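Local coordinates for protein (hdlp (histone deacetylase-like protein)) (Aquifex aeolicus, PDB 1C3P) that probably acts as a zinc-dependent deacetylase of the histone deacetylase family and may take part in acetoin breakdown in Aquifex aeolicus, at residues A[28-33]-A[301-306]; A[36-41]-A[324-329]; A[274-279]-A[310-315]; A[329-334]-A[346-351]. All coordinates share one frame; numbering follows the deposited sequence.

Contact 1. Residues A[28-33]-A[301-306]; sequences VSLLLR and ALARAW
The helix carrying L30 and L31 crosses the one carrying A303 and W306 at -55°, with the axes of the two short segments 9.4 Å apart and the CA atoms of L31 and A303 only 5.4 Å from each other. The small side chain of A303 lets the backbones come this close. L30 CD1 presses on the methyl of A303 at 3.5 Å from CB, tighter than an ordinary carbon contact; with L30 CG anti to the backbone N (chi1 -178°), the side chain reaches across the interface. Next to it, L31 lays CG and CD1 against the indole of W306. L31 CD1 is 3.9 Å from W306 CE3, and the two side chains cross at about a right angle, the methyl meeting the ring obliquely. The indole is also held at its N-H, W306 NE1 bonding to L255 O, while F124 packs edge-to-face with the ring. L329 and L330 of helix 324-332 also pack on L30. The W306 side chain lies about 8 Å from that of D168, which binds zinc in another structure of this protein. Because all four touching residues are buried and meet through carbon, the join rests on apolar packing.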
loop_
_atom_site.group_PDB
_atom_site.type_symbol
_atom_site.label_atom_id
_atom_site.label_comp_id
_atom_site.label_asym_id
_atom_site.label_seq_id
_atom_site.Cartn_x
_atom_site.Cartn_y
_atom_site.Cartn_z
ATOM N N VAL A 28 -8.253 2.530 -7.847
ATOM C CA VAL A 28 -8.890 3.550 -7.018
ATOM C C VAL A 28 -10.181 4.016 -7.698
ATOM O O VAL A 28 -11.193 4.295 -7.028
ATOM C CB VAL A 28 -7.954 4.744 -6.785
ATOM C CG1 VAL A 28 -8.688 5.848 -6.021
ATOM C CG2 VAL A 28 -6.737 4.276 -5.992
ATOM N N SER A 29 -10.171 4.088 -9.030
ATOM C CA SER A 29 -11.383 4.522 -9.735
ATOM C C SER A 29 -12.433 3.441 -9.521
ATOM O O SER A 29 -13.623 3.724 -9.390
ATOM C CB SER A 29 -11.131 4.721 -11.243
ATOM O OG SER A 29 -10.858 3.492 -11.907
ATOM N N LEU A 30 -11.992 2.192 -9.454
ATOM C CA LEU A 30 -12.948 1.122 -9.253
ATOM C C LEU A 30 -13.504 1.214 -7.838
ATOM O O LEU A 30 -14.684 0.976 -7.638
ATOM C CB LEU A 30 -12.299 -0.246 -9.484
ATOM C CG LEU A 30 -13.184 -1.502 -9.354
ATOM C CD1 LEU A 30 -13.615 -1.690 -7.925
ATOM C CD2 LEU A 30 -14.406 -1.381 -10.266
ATOM N N LEU A 31 -12.654 1.555 -6.864
ATOM C CA LEU A 31 -13.103 1.666 -5.474
ATOM C C LEU A 31 -14.176 2.750 -5.391
ATOM O O LEU A 31 -15.219 2.559 -4.774
ATOM C CB LEU A 31 -11.951 2.061 -4.540
ATOM C CG LEU A 31 -11.889 1.581 -3.072
ATOM C CD1 LEU A 31 -11.186 2.654 -2.201
ATOM C CD2 LEU A 31 -13.256 1.321 -2.519
ATOM N N LEU A 32 -13.905 3.893 -6.003
ATOM C CA LEU A 32 -14.855 4.992 -5.978
ATOM C C LEU A 32 -16.185 4.585 -6.585
ATOM O O LEU A 32 -17.225 4.846 -5.996
ATOM C CB LEU A 32 -14.303 6.218 -6.720
ATOM C CG LEU A 32 -13.181 7.026 -6.056
ATOM C CD1 LEU A 32 -12.838 8.245 -6.914
ATOM C CD2 LEU A 32 -13.634 7.493 -4.685
ATOM N N ARG A 33 -16.149 3.952 -7.756
ATOM C CA ARG A 33 -17.387 3.534 -8.403
ATOM C C ARG A 33 -18.096 2.476 -7.576
ATOM O O ARG A 33 -19.321 2.436 -7.526
ATOM C CB ARG A 33 -17.111 3.012 -9.819
ATOM C CG ARG A 33 -16.622 4.106 -10.780
ATOM C CD ARG A 33 -16.688 3.681 -12.243
ATOM N NE ARG A 33 -15.839 2.530 -12.527
ATOM C CZ ARG A 33 -15.705 1.978 -13.730
ATOM N NH1 ARG A 33 -16.364 2.472 -14.767
ATOM N NH2 ARG A 33 -14.901 0.935 -13.898
ATOM N N ALA A 301 -11.215 -8.525 -4.906
ATOM C CA ALA A 301 -10.563 -8.567 -3.605
ATOM C C ALA A 301 -10.300 -7.162 -3.113
ATOM O O ALA A 301 -10.600 -6.825 -1.972
ATOM C CB ALA A 301 -9.254 -9.347 -3.700
ATOM N N LEU A 302 -9.727 -6.358 -4.000
ATOM C CA LEU A 302 -9.400 -4.978 -3.715
ATOM C C LEU A 302 -10.636 -4.186 -3.323
ATOM O O LEU A 302 -10.670 -3.569 -2.268
ATOM C CB LEU A 302 -8.728 -4.366 -4.954
ATOM C CG LEU A 302 -8.394 -2.877 -5.085
ATOM C CD1 LEU A 302 -7.497 -2.682 -6.299
ATOM C CD2 LEU A 302 -9.652 -2.050 -5.240
ATOM N N ALA A 303 -11.661 -4.224 -4.171
ATOM C CA ALA A 303 -12.876 -3.466 -3.908
ATOM C C ALA A 303 -13.565 -3.793 -2.602
ATOM O O ALA A 303 -13.943 -2.890 -1.853
ATOM C CB ALA A 303 -13.852 -3.630 -5.058
ATOM N N ARG A 304 -13.745 -5.075 -2.308
ATOM C CA ARG A 304 -14.433 -5.424 -1.082
ATOM C C ARG A 304 -13.609 -5.117 0.161
ATOM O O ARG A 304 -14.142 -4.628 1.158
ATOM C CB ARG A 304 -14.827 -6.920 -1.076
ATOM C CG ARG A 304 -15.808 -7.378 -2.179
ATOM C CD ARG A 304 -16.269 -8.829 -1.900
ATOM N NE ARG A 304 -15.123 -9.673 -1.595
ATOM C CZ ARG A 304 -15.156 -10.788 -0.873
ATOM N NH1 ARG A 304 -16.296 -11.244 -0.350
ATOM N NH2 ARG A 304 -14.026 -11.440 -0.649
ATOM N N ALA A 305 -12.308 -5.390 0.103
ATOM C CA ALA A 305 -11.453 -5.165 1.262
ATOM C C ALA A 305 -11.310 -3.703 1.634
ATOM O O ALA A 305 -11.426 -3.346 2.807
ATOM C CB ALA A 305 -10.057 -5.815 1.032
ATOM N N TRP A 306 -11.045 -2.843 0.656
ATOM C CA TRP A 306 -10.934 -1.435 0.988
ATOM C C TRP A 306 -12.289 -0.898 1.400
ATOM O O TRP A 306 -12.371 0.073 2.148
ATOM C CB TRP A 306 -10.364 -0.619 -0.170
ATOM C CG TRP A 306 -8.857 -0.708 -0.248
ATOM C CD1 TRP A 306 -8.009 -1.088 0.749
ATOM C CD2 TRP A 306 -8.033 -0.342 -1.358
ATOM N NE1 TRP A 306 -6.703 -0.981 0.331
ATOM C CE2 TRP A 306 -6.691 -0.525 -0.959
ATOM C CE3 TRP A 306 -8.299 0.125 -2.654
ATOM C CZ2 TRP A 306 -5.614 -0.256 -1.814
ATOM C CZ3 TRP A 306 -7.232 0.391 -3.503
ATOM C CH2 TRP A 306 -5.902 0.199 -3.075
#

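Contact 2. Residues A[36-41]-A[324-329]; sequences DAMNLI and NKAKEL
A37 and M38 meet the first turns of helix 324-332 where helix 28-37 ends in a Schellman motif, N39 taking positive phi and its N bonding back to D36 O at 2.9 Å. The CA atoms of A37 and A326 approach to 5.2 Å, a separation that two alanines can accommodate. The methyl of A37 points at the opposing helix and fits between K325 and A326, its CB lying 3.4 Å from K325 CG, a tight carbon contact, and 3.8 Å from A326 N. K325 starts with CG anti to its own N (chi1 -174°), which takes the aliphatic stem alongside A37; CB, CG and CD all pass near the alanine before the chain bends at chi3 (-60°). Only the hydrocarbon part of this lysine is used here: its NZ stays 6.6 Å from D36 OD2, too far for a salt bridge, although the opposite charges may attract weakly. M38 is folded differently. Its CG sits beside the backbone N, and bends at chi2 and chi3 curl the thioether over A326, which also rests on F34 of helix 28-37. M38 also touches P319, L322 and N323 in the loop leading to helix 324-332. The methionine meets the alanine methyl through two successive atoms, CG at 3.8 Å and SD at 3.4 Å from A326 CB.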
loop_
_atom_site.group_PDB
_atom_site.type_symbol
_atom_site.label_atom_id
_atom_site.label_comp_id
_atom_site.label_asym_id
_atom_site.label_seq_id
_atom_site.Cartn_x
_atom_site.Cartn_y
_atom_site.Cartn_z
ATOM N N ASP A 36 -19.775 3.975 -4.486
ATOM C CA ASP A 36 -20.930 4.748 -4.919
ATOM C C ASP A 36 -22.062 3.778 -5.233
ATOM O O ASP A 36 -23.197 3.977 -4.790
ATOM C CB ASP A 36 -20.592 5.589 -6.154
ATOM C CG ASP A 36 -21.767 6.451 -6.616
ATOM O OD1 ASP A 36 -22.365 7.157 -5.776
ATOM O OD2 ASP A 36 -22.078 6.432 -7.819
ATOM N N ALA A 37 -21.753 2.726 -5.987
ATOM C CA ALA A 37 -22.764 1.723 -6.334
ATOM C C ALA A 37 -23.392 1.115 -5.068
ATOM O O ALA A 37 -24.583 0.811 -5.052
ATOM C CB ALA A 37 -22.137 0.616 -7.221
ATOM N N MET A 38 -22.591 0.963 -4.011
ATOM C CA MET A 38 -23.046 0.399 -2.719
ATOM C C MET A 38 -23.669 1.464 -1.798
ATOM O O MET A 38 -24.118 1.152 -0.681
ATOM C CB MET A 38 -21.859 -0.233 -1.973
ATOM C CG MET A 38 -21.245 -1.443 -2.642
ATOM S SD MET A 38 -22.297 -2.884 -2.421
ATOM C CE MET A 38 -22.243 -3.021 -0.629
ATOM N N ASN A 39 -23.676 2.709 -2.272
ATOM C CA ASN A 39 -24.192 3.860 -1.531
ATOM C C ASN A 39 -23.491 3.977 -0.191
ATOM O O ASN A 39 -24.123 4.219 0.849
ATOM C CB ASN A 39 -25.710 3.749 -1.334
ATOM C CG ASN A 39 -26.443 3.619 -2.646
ATOM O OD1 ASN A 39 -26.225 4.405 -3.558
ATOM N ND2 ASN A 39 -27.318 2.621 -2.751
ATOM N N LEU A 40 -22.171 3.792 -0.219
ATOM C CA LEU A 40 -21.373 3.869 1.000
ATOM C C LEU A 40 -20.479 5.107 1.080
ATOM O O LEU A 40 -19.586 5.184 1.921
ATOM C CB LEU A 40 -20.525 2.606 1.171
ATOM C CG LEU A 40 -21.316 1.322 1.449
ATOM C CD1 LEU A 40 -20.356 0.159 1.634
ATOM C CD2 LEU A 40 -22.151 1.496 2.699
ATOM N N ILE A 41 -20.741 6.085 0.222
ATOM C CA ILE A 41 -19.961 7.308 0.247
ATOM C C ILE A 41 -20.758 8.524 -0.256
ATOM O O ILE A 41 -21.543 8.420 -1.193
ATOM C CB ILE A 41 -18.655 7.149 -0.586
ATOM C CG1 ILE A 41 -17.791 8.390 -0.407
ATOM C CG2 ILE A 41 -18.970 6.947 -2.053
ATOM C CD1 ILE A 41 -17.420 8.635 1.006
ATOM N N ASN A 324 -27.168 -5.029 -6.565
ATOM C CA ASN A 324 -27.022 -5.313 -7.991
ATOM C C ASN A 324 -26.063 -4.401 -8.742
ATOM O O ASN A 324 -25.255 -4.867 -9.551
ATOM C CB ASN A 324 -28.382 -5.300 -8.688
ATOM C CG ASN A 324 -29.244 -6.463 -8.282
ATOM O OD1 ASN A 324 -28.832 -7.620 -8.396
ATOM N ND2 ASN A 324 -30.449 -6.173 -7.812
ATOM N N LYS A 325 -26.152 -3.107 -8.478
ATOM C CA LYS A 325 -25.282 -2.158 -9.147
ATOM C C LYS A 325 -23.824 -2.556 -8.909
ATOM O O LYS A 325 -23.009 -2.556 -9.832
ATOM C CB LYS A 325 -25.558 -0.755 -8.613
ATOM C CG LYS A 325 -24.812 0.344 -9.333
ATOM C CD LYS A 325 -25.431 1.695 -9.023
ATOM C CE LYS A 325 -26.890 1.729 -9.469
ATOM N NZ LYS A 325 -27.540 3.055 -9.264
ATOM N N ALA A 326 -23.509 -2.913 -7.672
ATOM C CA ALA A 326 -22.141 -3.315 -7.313
ATOM C C ALA A 326 -21.678 -4.617 -7.997
ATOM O O ALA A 326 -20.557 -4.693 -8.520
ATOM C CB ALA A 326 -22.039 -3.447 -5.797
ATOM N N LYS A 327 -22.521 -5.646 -8.010
ATOM C CA LYS A 327 -22.125 -6.905 -8.652
ATOM C C LYS A 327 -21.915 -6.698 -10.156
ATOM O O LYS A 327 -20.952 -7.196 -10.748
ATOM C CB LYS A 327 -23.188 -7.992 -8.434
ATOM C CG LYS A 327 -23.565 -8.232 -6.978
ATOM C CD LYS A 327 -24.537 -9.411 -6.847
ATOM C CE LYS A 327 -25.204 -9.466 -5.476
ATOM N NZ LYS A 327 -24.276 -9.561 -4.319
ATOM N N GLU A 328 -22.814 -5.953 -10.784
ATOM C CA GLU A 328 -22.680 -5.710 -12.211
ATOM C C GLU A 328 -21.408 -4.922 -12.520
ATOM O O GLU A 328 -20.722 -5.185 -13.517
ATOM C CB GLU A 328 -23.935 -5.006 -12.719
ATOM C CG GLU A 328 -25.152 -5.903 -12.557
ATOM C CD GLU A 328 -26.444 -5.283 -13.045
ATOM O OE1 GLU A 328 -26.491 -4.833 -14.207
ATOM O OE2 GLU A 328 -27.422 -5.269 -12.269
ATOM N N LEU A 329 -21.078 -3.971 -11.651
ATOM C CA LEU A 329 -19.859 -3.184 -11.827
ATOM C C LEU A 329 -18.664 -4.140 -11.848
ATOM O O LEU A 329 -17.879 -4.140 -12.793
ATOM C CB LEU A 329 -19.688 -2.188 -10.671
ATOM C CG LEU A 329 -18.318 -1.488 -10.565
ATOM C CD1 LEU A 329 -18.047 -0.657 -11.819
ATOM C CD2 LEU A 329 -18.281 -0.624 -9.324
#

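Contact 3. Residues A[274-279]-A[310-315]; sequences AFLKAF and WCELSG
E312 faces L276 and F279 where two helices on one side of the parallel sheet of this alpha/beta fold pack together. Helix 272-286 makes the beta-alpha-beta crossover from strand 250-254 to the neighbouring strand 290-292, and helix 299-314 follows that strand. The short segments cross at -36° with their axes 11.2 Å apart, a spacing bridged by long side chains. E312 can be followed outward. Its CB points at the opposing helix and lies 4.3 Å from F279 CE2, approaching the ring obliquely. The first torsion, chi1 -121°, lies away from the staggered positions, and it turns CG to L276, whose CD2 is 3.8 Å away; the two side chains cross at about a right angle. A further bend at chi2 (-49°) turns the carboxylate away from the leucine, and at the tip OE1 forms a salt bridge with R283, one helical turn beyond F279 on helix 272-286. The acid thus gives its methylenes to the packing and its charge to the partner helix, which probably helps to keep it ionised. On the F279 side the contact is apolar. F279, CG anti to its N, extends toward helix 299-314 and also stacks edge-to-face with Y291 of strand 290-292. L313 comes to the rim of the phenyl group, its CD2 lying in the ring plane 3.4 Å from F279 CZ.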
loop_
_atom_site.group_PDB
_atom_site.type_symbol
_atom_site.label_atom_id
_atom_site.label_comp_id
_atom_site.label_asym_id
_atom_site.label_seq_id
_atom_site.Cartn_x
_atom_site.Cartn_y
_atom_site.Cartn_z
ATOM N N ALA A 274 -9.732 -10.603 8.329
ATOM C CA ALA A 274 -8.498 -10.553 9.100
ATOM C C ALA A 274 -7.761 -9.264 8.683
ATOM O O ALA A 274 -7.079 -8.638 9.500
ATOM C CB ALA A 274 -7.641 -11.794 8.806
ATOM N N PHE A 275 -7.905 -8.879 7.409
ATOM C CA PHE A 275 -7.283 -7.661 6.874
ATOM C C PHE A 275 -7.831 -6.479 7.671
ATOM O O PHE A 275 -7.092 -5.585 8.100
ATOM C CB PHE A 275 -7.646 -7.522 5.389
ATOM C CG PHE A 275 -7.181 -6.245 4.745
ATOM C CD1 PHE A 275 -5.839 -6.023 4.467
ATOM C CD2 PHE A 275 -8.113 -5.283 4.367
ATOM C CE1 PHE A 275 -5.431 -4.855 3.814
ATOM C CE2 PHE A 275 -7.721 -4.113 3.716
ATOM C CZ PHE A 275 -6.378 -3.902 3.438
ATOM N N LEU A 276 -9.139 -6.507 7.884
ATOM C CA LEU A 276 -9.826 -5.464 8.628
ATOM C C LEU A 276 -9.370 -5.482 10.092
ATOM O O LEU A 276 -9.104 -4.427 10.676
ATOM C CB LEU A 276 -11.344 -5.679 8.508
ATOM C CG LEU A 276 -12.301 -4.588 9.016
ATOM C CD1 LEU A 276 -13.738 -5.099 8.916
ATOM C CD2 LEU A 276 -12.002 -4.235 10.442
ATOM N N LYS A 277 -9.279 -6.664 10.699
ATOM C CA LYS A 277 -8.827 -6.715 12.084
ATOM C C LYS A 277 -7.410 -6.205 12.255
ATOM O O LYS A 277 -7.080 -5.594 13.273
ATOM C CB LYS A 277 -8.911 -8.130 12.657
ATOM C CG LYS A 277 -10.291 -8.531 13.060
ATOM C CD LYS A 277 -10.225 -9.638 14.099
ATOM C CE LYS A 277 -9.482 -9.165 15.342
ATOM N NZ LYS A 277 -9.437 -10.218 16.389
ATOM N N ALA A 278 -6.566 -6.456 11.259
ATOM C CA ALA A 278 -5.173 -6.005 11.318
ATOM C C ALA A 278 -5.153 -4.478 11.417
ATOM O O ALA A 278 -4.426 -3.877 12.222
ATOM C CB ALA A 278 -4.418 -6.464 10.046
ATOM N N PHE A 279 -5.967 -3.853 10.582
ATOM C CA PHE A 279 -6.091 -2.400 10.558
ATOM C C PHE A 279 -6.494 -1.872 11.944
ATOM O O PHE A 279 -5.917 -0.903 12.456
ATOM C CB PHE A 279 -7.156 -2.019 9.522
ATOM C CG PHE A 279 -7.519 -0.563 9.524
ATOM C CD1 PHE A 279 -6.602 0.402 9.104
ATOM C CD2 PHE A 279 -8.791 -0.159 9.911
ATOM C CE1 PHE A 279 -6.963 1.759 9.069
ATOM C CE2 PHE A 279 -9.159 1.188 9.877
ATOM C CZ PHE A 279 -8.246 2.149 9.454
ATOM N N TRP A 310 -13.113 1.474 4.496
ATOM C CA TRP A 310 -13.859 2.734 4.443
ATOM C C TRP A 310 -15.030 2.716 5.435
ATOM O O TRP A 310 -15.275 3.703 6.138
ATOM C CB TRP A 310 -14.354 3.007 3.025
ATOM C CG TRP A 310 -15.125 4.273 2.927
ATOM C CD1 TRP A 310 -16.447 4.398 2.610
ATOM C CD2 TRP A 310 -14.663 5.597 3.260
ATOM N NE1 TRP A 310 -16.840 5.710 2.731
ATOM C CE2 TRP A 310 -15.766 6.467 3.128
ATOM C CE3 TRP A 310 -13.428 6.129 3.657
ATOM C CZ2 TRP A 310 -15.671 7.841 3.379
ATOM C CZ3 TRP A 310 -13.330 7.490 3.908
ATOM C CH2 TRP A 310 -14.448 8.333 3.768
ATOM N N CYS A 311 -15.736 1.589 5.505
ATOM C CA CYS A 311 -16.848 1.460 6.441
ATOM C C CYS A 311 -16.375 1.631 7.887
ATOM O O CYS A 311 -17.036 2.313 8.663
ATOM C CB CYS A 311 -17.570 0.110 6.257
ATOM S SG CYS A 311 -18.590 -0.031 4.747
ATOM N N GLU A 312 -15.233 1.034 8.250
ATOM C CA GLU A 312 -14.689 1.178 9.617
ATOM C C GLU A 312 -14.396 2.645 9.940
ATOM O O GLU A 312 -14.794 3.165 10.984
ATOM C CB GLU A 312 -13.354 0.441 9.777
ATOM C CG GLU A 312 -13.281 -0.637 10.839
ATOM C CD GLU A 312 -13.812 -0.224 12.199
ATOM O OE1 GLU A 312 -13.348 0.780 12.785
ATOM O OE2 GLU A 312 -14.709 -0.933 12.687
ATOM N N LEU A 313 -13.662 3.305 9.049
ATOM C CA LEU A 313 -13.291 4.707 9.257
ATOM C C LEU A 313 -14.492 5.645 9.272
ATOM O O LEU A 313 -14.577 6.528 10.127
ATOM C CB LEU A 313 -12.331 5.179 8.163
ATOM C CG LEU A 313 -10.926 4.578 8.103
ATOM C CD1 LEU A 313 -10.211 5.125 6.879
ATOM C CD2 LEU A 313 -10.165 4.925 9.367
ATOM N N SER A 314 -15.395 5.420 8.321
ATOM C CA SER A 314 -16.605 6.217 8.105
ATOM C C SER A 314 -17.659 6.000 9.188
ATOM O O SER A 314 -18.588 6.794 9.336
ATOM C CB SER A 314 -17.197 5.882 6.722
ATOM O OG SER A 314 -18.339 6.662 6.425
ATOM N N GLY A 315 -17.522 4.922 9.937
ATOM C CA GLY A 315 -18.470 4.656 10.998
ATOM C C GLY A 315 -19.799 4.121 10.520
ATOM O O GLY A 315 -20.837 4.379 11.130
#

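Contact 4. Residues A[329-334]-A[346-351]; sequences LLKSID and YMLETL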
loop_
_atom_site.group_PDB
_atom_site.type_symbol
_atom_site.label_atom_id
_atom_site.label_comp_id
_atom_site.label_asym_id
_atom_site.label_seq_id
_atom_site.Cartn_x
_atom_site.Cartn_y
_atom_site.Cartn_z
ATOM N N LEU A 329 -21.078 -3.971 -11.651
ATOM C CA LEU A 329 -19.859 -3.184 -11.827
ATOM C C LEU A 329 -18.664 -4.140 -11.848
ATOM O O LEU A 329 -17.879 -4.140 -12.793
ATOM C CB LEU A 329 -19.688 -2.188 -10.671
ATOM C CG LEU A 329 -18.318 -1.488 -10.565
ATOM C CD1 LEU A 329 -18.047 -0.657 -11.819
ATOM C CD2 LEU A 329 -18.281 -0.624 -9.324
ATOM N N LEU A 330 -18.540 -4.965 -10.813
ATOM C CA LEU A 330 -17.421 -5.903 -10.737
ATOM C C LEU A 330 -17.376 -6.856 -11.916
ATOM O O LEU A 330 -16.303 -7.133 -12.454
ATOM C CB LEU A 330 -17.470 -6.697 -9.438
ATOM C CG LEU A 330 -17.336 -5.861 -8.166
ATOM C CD1 LEU A 330 -17.204 -6.801 -6.974
ATOM C CD2 LEU A 330 -16.118 -4.968 -8.244
ATOM N N LYS A 331 -18.541 -7.352 -12.324
ATOM C CA LYS A 331 -18.608 -8.270 -13.453
ATOM C C LYS A 331 -18.196 -7.603 -14.765
ATOM O O LYS A 331 -17.778 -8.292 -15.699
ATOM C CB LYS A 331 -20.025 -8.859 -13.586
ATOM C CG LYS A 331 -20.490 -9.631 -12.363
ATOM C CD LYS A 331 -21.879 -10.213 -12.554
ATOM C CE LYS A 331 -21.893 -11.243 -13.672
ATOM N NZ LYS A 331 -23.233 -11.878 -13.826
ATOM N N SER A 332 -18.274 -6.274 -14.831
ATOM C CA SER A 332 -17.929 -5.549 -16.058
ATOM C C SER A 332 -16.429 -5.383 -16.268
ATOM O O SER A 332 -15.981 -5.055 -17.368
ATOM C CB SER A 332 -18.583 -4.161 -16.070
ATOM O OG SER A 332 -17.929 -3.271 -15.176
ATOM N N ILE A 333 -15.658 -5.598 -15.208
ATOM C CA ILE A 333 -14.208 -5.476 -15.276
ATOM C C ILE A 333 -13.617 -6.667 -16.023
ATOM O O ILE A 333 -13.682 -7.793 -15.536
ATOM C CB ILE A 333 -13.591 -5.467 -13.872
ATOM C CG1 ILE A 333 -14.273 -4.412 -13.006
ATOM C CG2 ILE A 333 -12.091 -5.185 -13.964
ATOM C CD1 ILE A 333 -13.831 -4.444 -11.563
ATOM N N ASP A 334 -13.061 -6.447 -17.209
ATOM C CA ASP A 334 -12.456 -7.578 -17.896
ATOM C C ASP A 334 -11.176 -7.865 -17.117
ATOM O O ASP A 334 -10.168 -7.171 -17.256
ATOM C CB ASP A 334 -12.150 -7.267 -19.366
ATOM C CG ASP A 334 -11.246 -6.071 -19.541
ATOM O OD1 ASP A 334 -10.745 -5.874 -20.670
ATOM O OD2 ASP A 334 -11.051 -5.319 -18.561
ATOM N N TYR A 346 -18.174 -16.324 -5.980
ATOM C CA TYR A 346 -18.741 -16.309 -4.634
ATOM C C TYR A 346 -18.447 -14.967 -3.956
ATOM O O TYR A 346 -19.139 -14.562 -3.024
ATOM C CB TYR A 346 -18.116 -17.431 -3.808
ATOM C CG TYR A 346 -16.618 -17.254 -3.594
ATOM C CD1 TYR A 346 -16.123 -16.488 -2.532
ATOM C CD2 TYR A 346 -15.704 -17.839 -4.469
ATOM C CE1 TYR A 346 -14.738 -16.312 -2.344
ATOM C CE2 TYR A 346 -14.320 -17.668 -4.295
ATOM C CZ TYR A 346 -13.847 -16.908 -3.233
ATOM O OH TYR A 346 -12.484 -16.753 -3.065
ATOM N N MET A 347 -17.403 -14.285 -4.418
ATOM C CA MET A 347 -17.022 -12.996 -3.837
ATOM C C MET A 347 -18.083 -11.947 -4.085
ATOM O O MET A 347 -18.184 -10.968 -3.336
ATOM C CB MET A 347 -15.691 -12.518 -4.426
ATOM C CG MET A 347 -14.518 -13.421 -4.107
ATOM S SD MET A 347 -12.979 -12.854 -4.922
ATOM C CE MET A 347 -13.409 -12.807 -6.524
ATOM N N LEU A 348 -18.878 -12.165 -5.136
ATOM C CA LEU A 348 -19.951 -11.244 -5.519
ATOM C C LEU A 348 -21.180 -11.434 -4.635
ATOM O O LEU A 348 -22.093 -10.607 -4.634
ATOM C CB LEU A 348 -20.368 -11.483 -6.979
ATOM C CG LEU A 348 -19.353 -11.444 -8.121
ATOM C CD1 LEU A 348 -20.059 -11.818 -9.430
ATOM C CD2 LEU A 348 -18.716 -10.060 -8.221
ATOM N N GLU A 349 -21.190 -12.526 -3.880
ATOM C CA GLU A 349 -22.316 -12.866 -3.019
ATOM C C GLU A 349 -22.266 -12.327 -1.589
ATOM O O GLU A 349 -23.226 -12.474 -0.831
ATOM C CB GLU A 349 -22.472 -14.389 -2.987
ATOM C CG GLU A 349 -22.696 -15.016 -4.347
ATOM C CD GLU A 349 -23.918 -14.456 -5.048
ATOM O OE1 GLU A 349 -24.929 -14.214 -4.359
ATOM O OE2 GLU A 349 -23.880 -14.278 -6.282
ATOM N N THR A 350 -21.153 -11.717 -1.212
ATOM C CA THR A 350 -21.014 -11.168 0.128
ATOM C C THR A 350 -19.868 -10.179 0.155
ATOM O O THR A 350 -18.936 -10.278 -0.638
ATOM C CB THR A 350 -20.719 -12.258 1.162
ATOM O OG1 THR A 350 -21.804 -13.189 1.200
ATOM C CG2 THR A 350 -20.546 -11.644 2.542
ATOM N N LEU A 351 -19.931 -9.233 1.080
ATOM C CA LEU A 351 -18.884 -8.239 1.176
ATOM C C LEU A 351 -17.726 -8.798 2.009
ATOM O O LEU A 351 -16.558 -8.671 1.637
ATOM C CB LEU A 351 -19.443 -6.961 1.812
ATOM C CG LEU A 351 -18.644 -5.681 1.571
ATOM C CD1 LEU A 351 -19.404 -4.492 2.122
ATOM C CD2 LEU A 351 -17.277 -5.787 2.204
#
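L348 divides its two methyls between neighbouring residues of the helix opposite, CD2 overlapping L330 and CD1 lying on the stem of K331. On the L330 side, L348 CD2 is 3.8 Å from CB of that leucine and equally far from its CD1, the two side chains sliding past each other in opposite directions. On the other side L348 CD1 comes within 3.7 Å of K331 CG, crossing the lysine at about a right angle. K331 holds CG beside its backbone N (chi1 -60°), which leaves the first methylenes against the leucine before a bend at chi3 turns the chain. The contact pins the loop between helices 324-332 and 362-372 back onto the first of these, by way of a 3-10 turn at 346-348 whose backbone is marked by the bond from E349 N to Y346 O. Y300 of helix 299-314 packs against both L330 and L348, and L348 O accepts a hydrogen bond from NZ of K327 on helix 324-332. L329 O accepts two bonds from S332: one from the hydroxyl OG, which lies in the carbonyl plane on a lone pair, and one from the backbone N at 3.0 Å.

How the contacts relate
From the N terminus, helix 28-37 comes first, and contact 1 closes its loop only when the chain returns as helix 299-314. Contact 2 starts at the end of the same helix and closes on helix 324-332, so its loop crosses that of contact 1. Contact 3, between helices 272-286 and 299-314, crosses contact 1 and is nested inside contact 2. Contact 4 follows the others in series, opening at L329, where contact 2 ends. Polar bonds link the contacts: R304 NH1 to T350 O joins 1 and 4, and W310 NE1 to L40 O joins 2 and 3. Together the contacts tie helix 299-314 to helices 28-37 and 272-286, and helix 324-332 to helix 28-37 and the loop at 346-351.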